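Local atomic coordinates of Sts-2 protein (Mus musculus, PDB entry 3D6A), a protein that probably interferes with CBL-mediated down-regulation of receptor-type tyrosine kinases, the part described here being its histidine phosphatase-superfamily domain. Residues I12-H17 with S203-S208; G235-E240 with W248-P253; E62-L67 with T137-T142. All coordinates share one frame; numbering follows the deposited sequence.

How the interactions relate
Interactions 1 and 2 lie on the same mixed sheet, with centres about 10 Å apart. Strands 11-16 and 236-241 are neighbours there, and two probable hydrogen bonds tie them: Ile12 N to Cys239 O and Val14 N to Cys237 O, each 2.8 Å. Interaction 1 reaches the tungsten site through His17. Interaction 2 is farther out: the side chain of Met236 is about 14 Å from the metal. Interaction 3 joins two loops on the other side of the chain's centre from interaction 2, and their centres are about 29 Å apart. It does not touch interaction 1, whose nearest atoms are about 5 Å away. The Asp64 side chain is about 10 Å from the tungsten.

Interaction 1: residues I12-H17 with S203-S208; sequences ILVIRH and SSALDS. Unlike the reference sequence in segment 12-17: Ile15 (reference Val). With W (tungsten ion), chain J.
Val14 packs against Ala205 and Leu206 of helix 205-208, and this is the close, apolar part of the contact. Its CG1 meets Ala205 CB at 3.9 Å and Leu206 CD1 at 4.0 Å. That methyl stands anti to the backbone N (chi1 -169°), which turns it onto the helix. Leu206 CD1 also comes up to the backbone N of Arg16.

Toward the tungsten the contact is looser and bridged by water. Ser203 OG lies over one face of the Arg16 guanidinium, 3.0 Å from NE, but the angle is too poor for a hydrogen bond. Instead, one water accepts from Arg16 NE and from Ser203 N. A second accepts from Arg16 NH2 at 2.8 Å. Both waters are ligands of the tungsten ion, each at 2.0 Å, together with a third water and His17 NE2 at 2.5 Å. Arg16 CG sits over the centre of the His17 ring. Arg16 and His17 belong to the RHG motif of histidine phosphatases, so the metal probably occupies the phosphate pocket.

Strand 11-16 runs between strands 196-201 and 236-241. Helix 98-111 packs against Ile15 and His17, and Tyr175 of helix 172-187 bonds Ser204 and Ser208.

Interaction 2: residues G235-E240 with W248-P253; sequences GMCFCE and WDLVNP
Glu240 and Asp249 pair through two backbone hydrogen bonds, N to O in each direction, both 2.9 Å long. A third runs from Val251 N to Phe238 O at 3.0 Å and is nearly straight (172°). Farther along, one water accepts a hydrogen bond from Phe238 N and donates one to Val251 O, so it links two groups too far apart to bond directly. Cys239 CA and Trp248 CA add C-H...O contacts to Asp249 O and Glu240 O.

The two strands form an antiparallel beta hairpin, and strand 248-251 is the outermost strand at this end of the sheet in the chain.

The apolar contacts fall on two faces. On one, Leu250 CD2 touches Cys239 SG at 3.6 Å and Cys237 SG at 3.8 Å. On the other, Phe238 CD2 meets Val251 CG2 at 3.4 Å, and Glu240 CG lies on the same methyl. CG of Phe238 is anti to the backbone N (chi1 -173°), which carries the ring to that methyl.

Two rings meet carbonyl oxygens at their edges: Phe238 meets Asn252 O, and Trp248 CZ3 is 3.5 Å from Cys239 O. Replacing Phe238 by an alanine would be likely to open a gap beside Val251 CG2 and leave Asn252 O without its ring edge. Ile272 of the second subunit packs on Cys237 and Leu250, and its Trp268 packs on Pro253.

Interaction 3: residues E62-L67 with T137-T142; sequences ENDPPL and TLTFLT
Asp64 and Thr139 bring two irregular loops to within 6.7 Å, measured between their CA atoms, and no direct hydrogen bond joins 62-67 to 137-142. Their side chains meet obliquely. Thr139 CG2 rests on Asp64 CB at 3.7 Å and stays close to the carboxylate carbon, CG. The Asp64 carboxylate is anti to the backbone N (chi1 -161°), which sends it past the threonine toward Phe140 and Leu141. Leu141 CD1 approaches Asp64 OD2 at 4.1 Å, with the two side chains at about a right angle.

A water lies between Asp64 OD2 and Leu141 N. It accepts from Leu141 N at 2.9 Å, but its 2.4 Å distance to Asp64 OD2 is too short to be reliable. The firmer link is Arg54: its NH2 makes a salt bridge with Asp64 OD2 and also bonds Thr139 O, so one nitrogen holds both loops. The other carboxylate oxygen, OD1, accepts from Leu98 N. This buried carboxylate thus has partners at both oxygens, and the arginine probably favours its charged form.

Leu98 begins helix 98-111, on which Pro66 and Leu67 pack. Pro65 and Pro66 also touch Val21 of helix 21-25 and Trp29 of helix 29-32. Phe140 meets Phe126 edge-to-face. At the far end Thr142 is the N-cap of helix 143-148, and Glu145 returns to Thr142 N in a capping box.

Interaction 1: residues I12-H17 with S203-S208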
loop_
_atom_site.group_PDB
_atom_site.type_symbol
_atom_site.label_atom_id
_atom_site.label_comp_id
_atom_site.label_asym_id
_atom_site.label_seq_id
_atom_site.Cartn_x
_atom_site.Cartn_y
_atom_site.Cartn_z
ATOM N N ILE A 12 -4.782 -8.396 -24.516
ATOM C CA ILE A 12 -5.144 -9.212 -23.356
ATOM C C ILE A 12 -4.127 -8.920 -22.266
ATOM O O ILE A 12 -2.936 -9.195 -22.431
ATOM C CB ILE A 12 -5.138 -10.738 -23.684
ATOM C CG1 ILE A 12 -6.280 -11.105 -24.648
ATOM C CG2 ILE A 12 -5.184 -11.598 -22.391
ATOM C CD1 ILE A 12 -7.656 -11.177 -23.998
ATOM N N LEU A 13 -4.592 -8.344 -21.162
ATOM C CA LEU A 13 -3.706 -8.045 -20.026
ATOM C C LEU A 13 -4.049 -9.010 -18.895
ATOM O O LEU A 13 -5.145 -8.972 -18.338
ATOM C CB LEU A 13 -3.841 -6.574 -19.582
ATOM C CG LEU A 13 -2.886 -5.938 -18.533
ATOM C CD1 LEU A 13 -1.439 -5.897 -18.974
ATOM C CD2 LEU A 13 -3.358 -4.532 -18.203
ATOM N N VAL A 14 -3.116 -9.901 -18.593
ATOM C CA VAL A 14 -3.299 -10.867 -17.520
ATOM C C VAL A 14 -2.659 -10.271 -16.266
ATOM O O VAL A 14 -1.496 -9.882 -16.285
ATOM C CB VAL A 14 -2.644 -12.232 -17.840
ATOM C CG1 VAL A 14 -3.102 -13.301 -16.816
ATOM C CG2 VAL A 14 -2.977 -12.661 -19.252
ATOM N N ILE A 15 -3.431 -10.226 -15.188
ATOM C CA ILE A 15 -3.048 -9.578 -13.930
ATOM C C ILE A 15 -3.189 -10.546 -12.729
ATOM O O ILE A 15 -4.257 -11.116 -12.513
ATOM C CB ILE A 15 -3.958 -8.331 -13.697
ATOM C CG1 ILE A 15 -3.972 -7.438 -14.949
ATOM C CG2 ILE A 15 -3.513 -7.555 -12.456
ATOM C CD1 ILE A 15 -4.873 -6.217 -14.863
ATOM N N ARG A 16 -2.124 -10.719 -11.943
ATOM C CA ARG A 16 -2.209 -11.472 -10.682
ATOM C C ARG A 16 -2.921 -10.594 -9.663
ATOM O O ARG A 16 -2.779 -9.361 -9.666
ATOM C CB ARG A 16 -0.823 -11.865 -10.138
ATOM C CG ARG A 16 -0.889 -12.769 -8.842
ATOM C CD ARG A 16 0.442 -12.859 -8.091
ATOM N NE ARG A 16 0.301 -13.714 -6.911
ATOM C CZ ARG A 16 1.142 -13.789 -5.889
ATOM N NH1 ARG A 16 2.254 -13.054 -5.857
ATOM N NH2 ARG A 16 0.853 -14.621 -4.877
ATOM N N HIS A 17 -3.694 -11.241 -8.798
ATOM C CA HIS A 17 -4.412 -10.587 -7.703
ATOM C C HIS A 17 -3.449 -9.896 -6.733
ATOM O O HIS A 17 -2.242 -10.256 -6.652
ATOM C CB HIS A 17 -5.210 -11.641 -6.931
ATOM C CG HIS A 17 -4.365 -12.732 -6.348
ATOM N ND1 HIS A 17 -3.608 -12.559 -5.209
ATOM C CD2 HIS A 17 -4.213 -14.029 -6.711
ATOM C CE1 HIS A 17 -2.978 -13.689 -4.929
ATOM N NE2 HIS A 17 -3.328 -14.600 -5.828
ATOM N N SER A 203 -1.052 -16.187 -10.367
ATOM C CA SER A 203 0.294 -16.215 -10.934
ATOM C C SER A 203 0.393 -17.162 -12.126
ATOM O O SER A 203 0.987 -16.828 -13.141
ATOM C CB SER A 203 1.285 -16.687 -9.869
ATOM O OG SER A 203 1.387 -15.708 -8.894
ATOM N N SER A 204 -0.169 -18.354 -11.968
ATOM C CA SER A 204 -0.121 -19.393 -13.017
ATOM C C SER A 204 -0.691 -18.941 -14.379
ATOM O O SER A 204 -0.163 -19.316 -15.433
ATOM C CB SER A 204 -0.853 -20.629 -12.526
ATOM O OG SER A 204 -2.164 -20.248 -12.169
ATOM N N ALA A 205 -1.732 -18.111 -14.342
ATOM C CA ALA A 205 -2.398 -17.593 -15.542
ATOM C C ALA A 205 -1.520 -16.766 -16.472
ATOM O O ALA A 205 -1.772 -16.738 -17.672
ATOM C CB ALA A 205 -3.630 -16.789 -15.163
ATOM N N LEU A 206 -0.526 -16.061 -15.933
ATOM C CA LEU A 206 0.377 -15.266 -16.783
ATOM C C LEU A 206 1.131 -16.145 -17.783
ATOM O O LEU A 206 1.543 -15.665 -18.849
ATOM C CB LEU A 206 1.352 -14.409 -15.967
ATOM C CG LEU A 206 0.844 -13.068 -15.424
ATOM C CD1 LEU A 206 -0.039 -13.244 -14.197
ATOM C CD2 LEU A 206 2.034 -12.231 -15.066
ATOM N N ASP A 207 1.291 -17.426 -17.442
ATOM C CA ASP A 207 1.807 -18.423 -18.385
ATOM C C ASP A 207 0.682 -19.178 -19.118
ATOM O O ASP A 207 0.662 -19.222 -20.358
ATOM C CB ASP A 207 2.718 -19.416 -17.663
ATOM C CG ASP A 207 3.636 -20.142 -18.598
ATOM O OD1 ASP A 207 4.498 -19.490 -19.219
ATOM O OD2 ASP A 207 3.514 -21.380 -18.710
ATOM N N SER A 208 -0.256 -19.738 -18.354
ATOM C CA SER A 208 -1.256 -20.650 -18.900
ATOM C C SER A 208 -2.310 -19.959 -19.768
ATOM O O SER A 208 -2.928 -20.590 -20.626
ATOM C CB SER A 208 -1.901 -21.491 -17.787
ATOM O OG SER A 208 -2.875 -20.772 -17.037
HETATM W W W J . -2.039 -16.767 -6.004
HETATM O O HOH W 1 -1.248 -15.775 -7.575
HETATM O O HOH W 2 -1.111 -16.521 -4.218
HETATM O O HOH W 3 -4.054 -16.809 -5.874
#

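Interaction 2: residues G235-E240 with W248-P253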
loop_
_atom_site.group_PDB
_atom_site.type_symbol
_atom_site.label_atom_id
_atom_site.label_comp_id
_atom_site.label_asym_id
_atom_site.label_seq_id
_atom_site.Cartn_x
_atom_site.Cartn_y
_atom_site.Cartn_z
ATOM N N GLY A 235 1.232 -8.429 -10.635
ATOM C CA GLY A 235 2.132 -8.716 -11.762
ATOM C C GLY A 235 1.348 -8.883 -13.060
ATOM O O GLY A 235 0.271 -9.471 -13.059
ATOM N N MET A 236 1.918 -8.384 -14.163
ATOM C CA MET A 236 1.203 -8.199 -15.422
ATOM C C MET A 236 1.962 -8.738 -16.611
ATOM O O MET A 236 3.185 -8.724 -16.665
ATOM C CB MET A 236 0.913 -6.725 -15.696
ATOM C CG MET A 236 -0.160 -6.150 -14.835
ATOM S SD MET A 236 -0.513 -4.473 -15.300
ATOM C CE MET A 236 -1.435 -3.961 -13.832
ATOM N N CYS A 237 1.176 -9.171 -17.576
ATOM C CA CYS A 237 1.636 -9.794 -18.791
ATOM C C CYS A 237 0.654 -9.308 -19.876
ATOM O O CYS A 237 -0.551 -9.375 -19.692
ATOM C CB CYS A 237 1.494 -11.288 -18.558
ATOM S SG CYS A 237 1.953 -12.269 -19.822
ATOM N N PHE A 238 1.159 -8.810 -20.985
ATOM C CA PHE A 238 0.307 -8.183 -21.990
ATOM C C PHE A 238 0.552 -8.775 -23.387
ATOM O O PHE A 238 1.674 -8.772 -23.871
ATOM C CB PHE A 238 0.588 -6.679 -21.986
ATOM C CG PHE A 238 -0.328 -5.871 -22.851
ATOM C CD1 PHE A 238 -1.704 -6.025 -22.780
ATOM C CD2 PHE A 238 0.197 -4.918 -23.717
ATOM C CE1 PHE A 238 -2.553 -5.256 -23.573
ATOM C CE2 PHE A 238 -0.643 -4.125 -24.513
ATOM C CZ PHE A 238 -2.024 -4.302 -24.434
ATOM N N CYS A 239 -0.507 -9.281 -24.009
ATOM C CA CYS A 239 -0.473 -9.778 -25.386
ATOM C C CYS A 239 -1.307 -8.887 -26.304
ATOM O O CYS A 239 -2.422 -8.513 -25.954
ATOM C CB CYS A 239 -1.012 -11.214 -25.459
ATOM S SG CYS A 239 0.070 -12.471 -24.714
ATOM N N GLU A 240 -0.752 -8.542 -27.462
ATOM C CA GLU A 240 -1.461 -7.814 -28.514
ATOM C C GLU A 240 -1.631 -8.654 -29.783
ATOM O O GLU A 240 -0.710 -9.347 -30.214
ATOM C CB GLU A 240 -0.737 -6.512 -28.878
ATOM C CG GLU A 240 -1.035 -5.370 -27.926
ATOM C CD GLU A 240 -0.481 -4.028 -28.385
ATOM O OE1 GLU A 240 0.527 -3.999 -29.131
ATOM O OE2 GLU A 240 -1.055 -2.992 -27.975
ATOM N N TRP A 248 -0.852 -13.259 -32.101
ATOM C CA TRP A 248 -0.613 -12.572 -30.844
ATOM C C TRP A 248 0.889 -12.511 -30.539
ATOM O O TRP A 248 1.620 -13.482 -30.780
ATOM C CB TRP A 248 -1.353 -13.301 -29.719
ATOM C CG TRP A 248 -2.835 -13.215 -29.848
ATOM C CD1 TRP A 248 -3.643 -14.012 -30.617
ATOM C CD2 TRP A 248 -3.699 -12.266 -29.211
ATOM N NE1 TRP A 248 -4.952 -13.626 -30.481
ATOM C CE2 TRP A 248 -5.019 -12.544 -29.649
ATOM C CE3 TRP A 248 -3.489 -11.215 -28.311
ATOM C CZ2 TRP A 248 -6.127 -11.815 -29.209
ATOM C CZ3 TRP A 248 -4.593 -10.476 -27.876
ATOM C CH2 TRP A 248 -5.897 -10.788 -28.323
ATOM N N ASP A 249 1.342 -11.377 -30.007
ATOM C CA ASP A 249 2.712 -11.237 -29.512
ATOM C C ASP A 249 2.716 -10.617 -28.109
ATOM O O ASP A 249 1.867 -9.780 -27.790
ATOM C CB ASP A 249 3.587 -10.388 -30.465
ATOM C CG ASP A 249 4.015 -11.149 -31.737
ATOM O OD1 ASP A 249 4.564 -12.287 -31.654
ATOM O OD2 ASP A 249 3.802 -10.600 -32.839
ATOM N N LEU A 250 3.670 -11.051 -27.285
ATOM C CA LEU A 250 3.963 -10.415 -26.013
ATOM C C LEU A 250 4.612 -9.058 -26.231
ATOM O O LEU A 250 5.545 -8.926 -27.028
ATOM C CB LEU A 250 4.906 -11.283 -25.185
ATOM C CG LEU A 250 4.300 -12.270 -24.190
ATOM C CD1 LEU A 250 5.407 -12.784 -23.314
ATOM C CD2 LEU A 250 3.259 -11.602 -23.341
ATOM N N VAL A 251 4.114 -8.052 -25.521
ATOM C CA VAL A 251 4.646 -6.700 -25.602
ATOM C C VAL A 251 4.665 -6.155 -24.177
ATOM O O VAL A 251 4.087 -6.771 -23.280
ATOM C CB VAL A 251 3.783 -5.812 -26.531
ATOM C CG1 VAL A 251 4.010 -6.194 -28.021
ATOM C CG2 VAL A 251 2.324 -5.934 -26.185
ATOM N N ASN A 252 5.343 -5.033 -23.962
ATOM C CA ASN A 252 5.361 -4.397 -22.652
ATOM C C ASN A 252 3.937 -4.025 -22.221
ATOM O O ASN A 252 3.170 -3.492 -23.027
ATOM C CB ASN A 252 6.265 -3.149 -22.642
ATOM C CG ASN A 252 7.741 -3.484 -22.849
ATOM O OD1 ASN A 252 8.184 -4.609 -22.572
ATOM N ND2 ASN A 252 8.515 -2.506 -23.329
ATOM N N PRO A 253 3.571 -4.327 -20.958
ATOM C CA PRO A 253 2.253 -3.919 -20.466
ATOM C C PRO A 253 2.064 -2.397 -20.539
ATOM O O PRO A 253 3.050 -1.652 -20.536
ATOM C CB PRO A 253 2.235 -4.429 -19.016
ATOM C CG PRO A 253 3.228 -5.515 -18.984
ATOM C CD PRO A 253 4.325 -5.072 -19.938
HETATM O O HOH W 4 3.982 -8.712 -21.291
#

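Interaction 3: residues E62-L67 with T137-T142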
loop_
_atom_site.group_PDB
_atom_site.type_symbol
_atom_site.label_atom_id
_atom_site.label_comp_id
_atom_site.label_asym_id
_atom_site.label_seq_id
_atom_site.Cartn_x
_atom_site.Cartn_y
_atom_site.Cartn_z
ATOM N N GLU A 62 -12.138 -19.577 4.883
ATOM C CA GLU A 62 -11.018 -20.452 5.214
ATOM C C GLU A 62 -10.075 -20.674 4.036
ATOM O O GLU A 62 -8.870 -20.449 4.142
ATOM C CB GLU A 62 -11.570 -21.794 5.716
ATOM C CG GLU A 62 -10.662 -22.541 6.673
ATOM C CD GLU A 62 -11.255 -23.872 7.110
ATOM O OE1 GLU A 62 -12.283 -23.862 7.826
ATOM O OE2 GLU A 62 -10.698 -24.928 6.738
ATOM N N ASN A 63 -10.627 -21.105 2.905
ATOM C CA ASN A 63 -9.823 -21.348 1.713
ATOM C C ASN A 63 -10.134 -20.336 0.618
ATOM O O ASN A 63 -9.867 -20.586 -0.548
ATOM C CB ASN A 63 -10.063 -22.768 1.181
ATOM C CG ASN A 63 -9.837 -23.830 2.229
ATOM O OD1 ASN A 63 -8.783 -23.886 2.877
ATOM N ND2 ASN A 63 -10.831 -24.680 2.411
ATOM N N ASP A 64 -10.709 -19.204 1.003
ATOM C CA ASP A 64 -11.029 -18.141 0.062
ATOM C C ASP A 64 -10.752 -16.809 0.734
ATOM O O ASP A 64 -11.683 -16.069 1.040
ATOM C CB ASP A 64 -12.491 -18.242 -0.373
ATOM C CG ASP A 64 -12.783 -17.500 -1.663
ATOM O OD1 ASP A 64 -11.832 -17.153 -2.401
ATOM O OD2 ASP A 64 -13.985 -17.263 -1.939
ATOM N N PRO A 65 -9.461 -16.498 0.976
ATOM C CA PRO A 65 -9.144 -15.293 1.717
ATOM C C PRO A 65 -9.335 -14.035 0.863
ATOM O O PRO A 65 -9.211 -14.102 -0.373
ATOM C CB PRO A 65 -7.669 -15.486 2.084
ATOM C CG PRO A 65 -7.130 -16.346 0.979
ATOM C CD PRO A 65 -8.251 -17.250 0.599
ATOM N N PRO A 66 -9.685 -12.910 1.512
ATOM C CA PRO A 66 -9.775 -11.638 0.821
ATOM C C PRO A 66 -8.410 -10.970 0.704
ATOM O O PRO A 66 -7.434 -11.419 1.309
ATOM C CB PRO A 66 -10.656 -10.808 1.759
ATOM C CG PRO A 66 -10.305 -11.300 3.104
ATOM C CD PRO A 66 -10.068 -12.779 2.938
ATOM N N LEU A 67 -8.371 -9.893 -0.069
ATOM C CA LEU A 67 -7.232 -8.992 -0.137
ATOM C C LEU A 67 -6.982 -8.361 1.220
ATOM O O LEU A 67 -7.906 -8.050 1.966
ATOM C CB LEU A 67 -7.542 -7.887 -1.151
ATOM C CG LEU A 67 -7.094 -7.916 -2.614
ATOM C CD1 LEU A 67 -6.609 -9.251 -3.196
ATOM C CD2 LEU A 67 -8.089 -7.164 -3.507
ATOM N N THR A 137 -13.960 -25.468 -4.597
ATOM C CA THR A 137 -15.080 -25.396 -5.553
ATOM C C THR A 137 -16.412 -25.075 -4.870
ATOM O O THR A 137 -17.295 -24.431 -5.461
ATOM C CB THR A 137 -15.260 -26.718 -6.357
ATOM O OG1 THR A 137 -14.466 -27.763 -5.775
ATOM C CG2 THR A 137 -14.845 -26.524 -7.794
ATOM N N LEU A 138 -16.536 -25.526 -3.622
ATOM C CA LEU A 138 -17.751 -25.342 -2.833
ATOM C C LEU A 138 -17.631 -24.109 -1.932
ATOM O O LEU A 138 -18.571 -23.758 -1.211
ATOM C CB LEU A 138 -18.054 -26.610 -2.012
ATOM C CG LEU A 138 -17.789 -27.982 -2.669
ATOM C CD1 LEU A 138 -18.294 -29.123 -1.787
ATOM C CD2 LEU A 138 -18.401 -28.096 -4.065
ATOM N N THR A 139 -16.474 -23.449 -1.994
ATOM C CA THR A 139 -16.206 -22.282 -1.145
ATOM C C THR A 139 -16.598 -20.946 -1.787
ATOM O O THR A 139 -16.869 -19.987 -1.066
ATOM C CB THR A 139 -14.715 -22.235 -0.645
ATOM O OG1 THR A 139 -14.648 -21.618 0.647
ATOM C CG2 THR A 139 -13.810 -21.465 -1.621
ATOM N N PHE A 140 -16.644 -20.886 -3.119
ATOM C CA PHE A 140 -16.812 -19.614 -3.820
ATOM C C PHE A 140 -18.065 -18.871 -3.382
ATOM O O PHE A 140 -19.112 -19.489 -3.128
ATOM C CB PHE A 140 -16.869 -19.798 -5.340
ATOM C CG PHE A 140 -15.673 -20.488 -5.932
ATOM C CD1 PHE A 140 -14.377 -20.156 -5.528
ATOM C CD2 PHE A 140 -15.844 -21.440 -6.938
ATOM C CE1 PHE A 140 -13.283 -20.787 -6.087
ATOM C CE2 PHE A 140 -14.753 -22.083 -7.511
ATOM C CZ PHE A 140 -13.471 -21.764 -7.088
ATOM N N LEU A 141 -17.958 -17.548 -3.284
ATOM C CA LEU A 141 -19.147 -16.717 -3.190
ATOM C C LEU A 141 -19.948 -16.929 -4.466
ATOM O O LEU A 141 -19.385 -16.988 -5.564
ATOM C CB LEU A 141 -18.800 -15.233 -3.045
ATOM C CG LEU A 141 -18.608 -14.636 -1.646
ATOM C CD1 LEU A 141 -17.180 -14.823 -1.194
ATOM C CD2 LEU A 141 -18.964 -13.139 -1.641
ATOM N N THR A 142 -21.261 -17.065 -4.318
ATOM C CA THR A 142 -22.143 -17.146 -5.475
ATOM C C THR A 142 -22.186 -15.754 -6.097
ATOM O O THR A 142 -21.750 -14.776 -5.475
ATOM C CB THR A 142 -23.570 -17.613 -5.089
ATOM O OG1 THR A 142 -24.103 -16.738 -4.093
ATOM C CG2 THR A 142 -23.547 -19.033 -4.540
HETATM O O HOH W 5 -15.315 -16.351 -3.779
#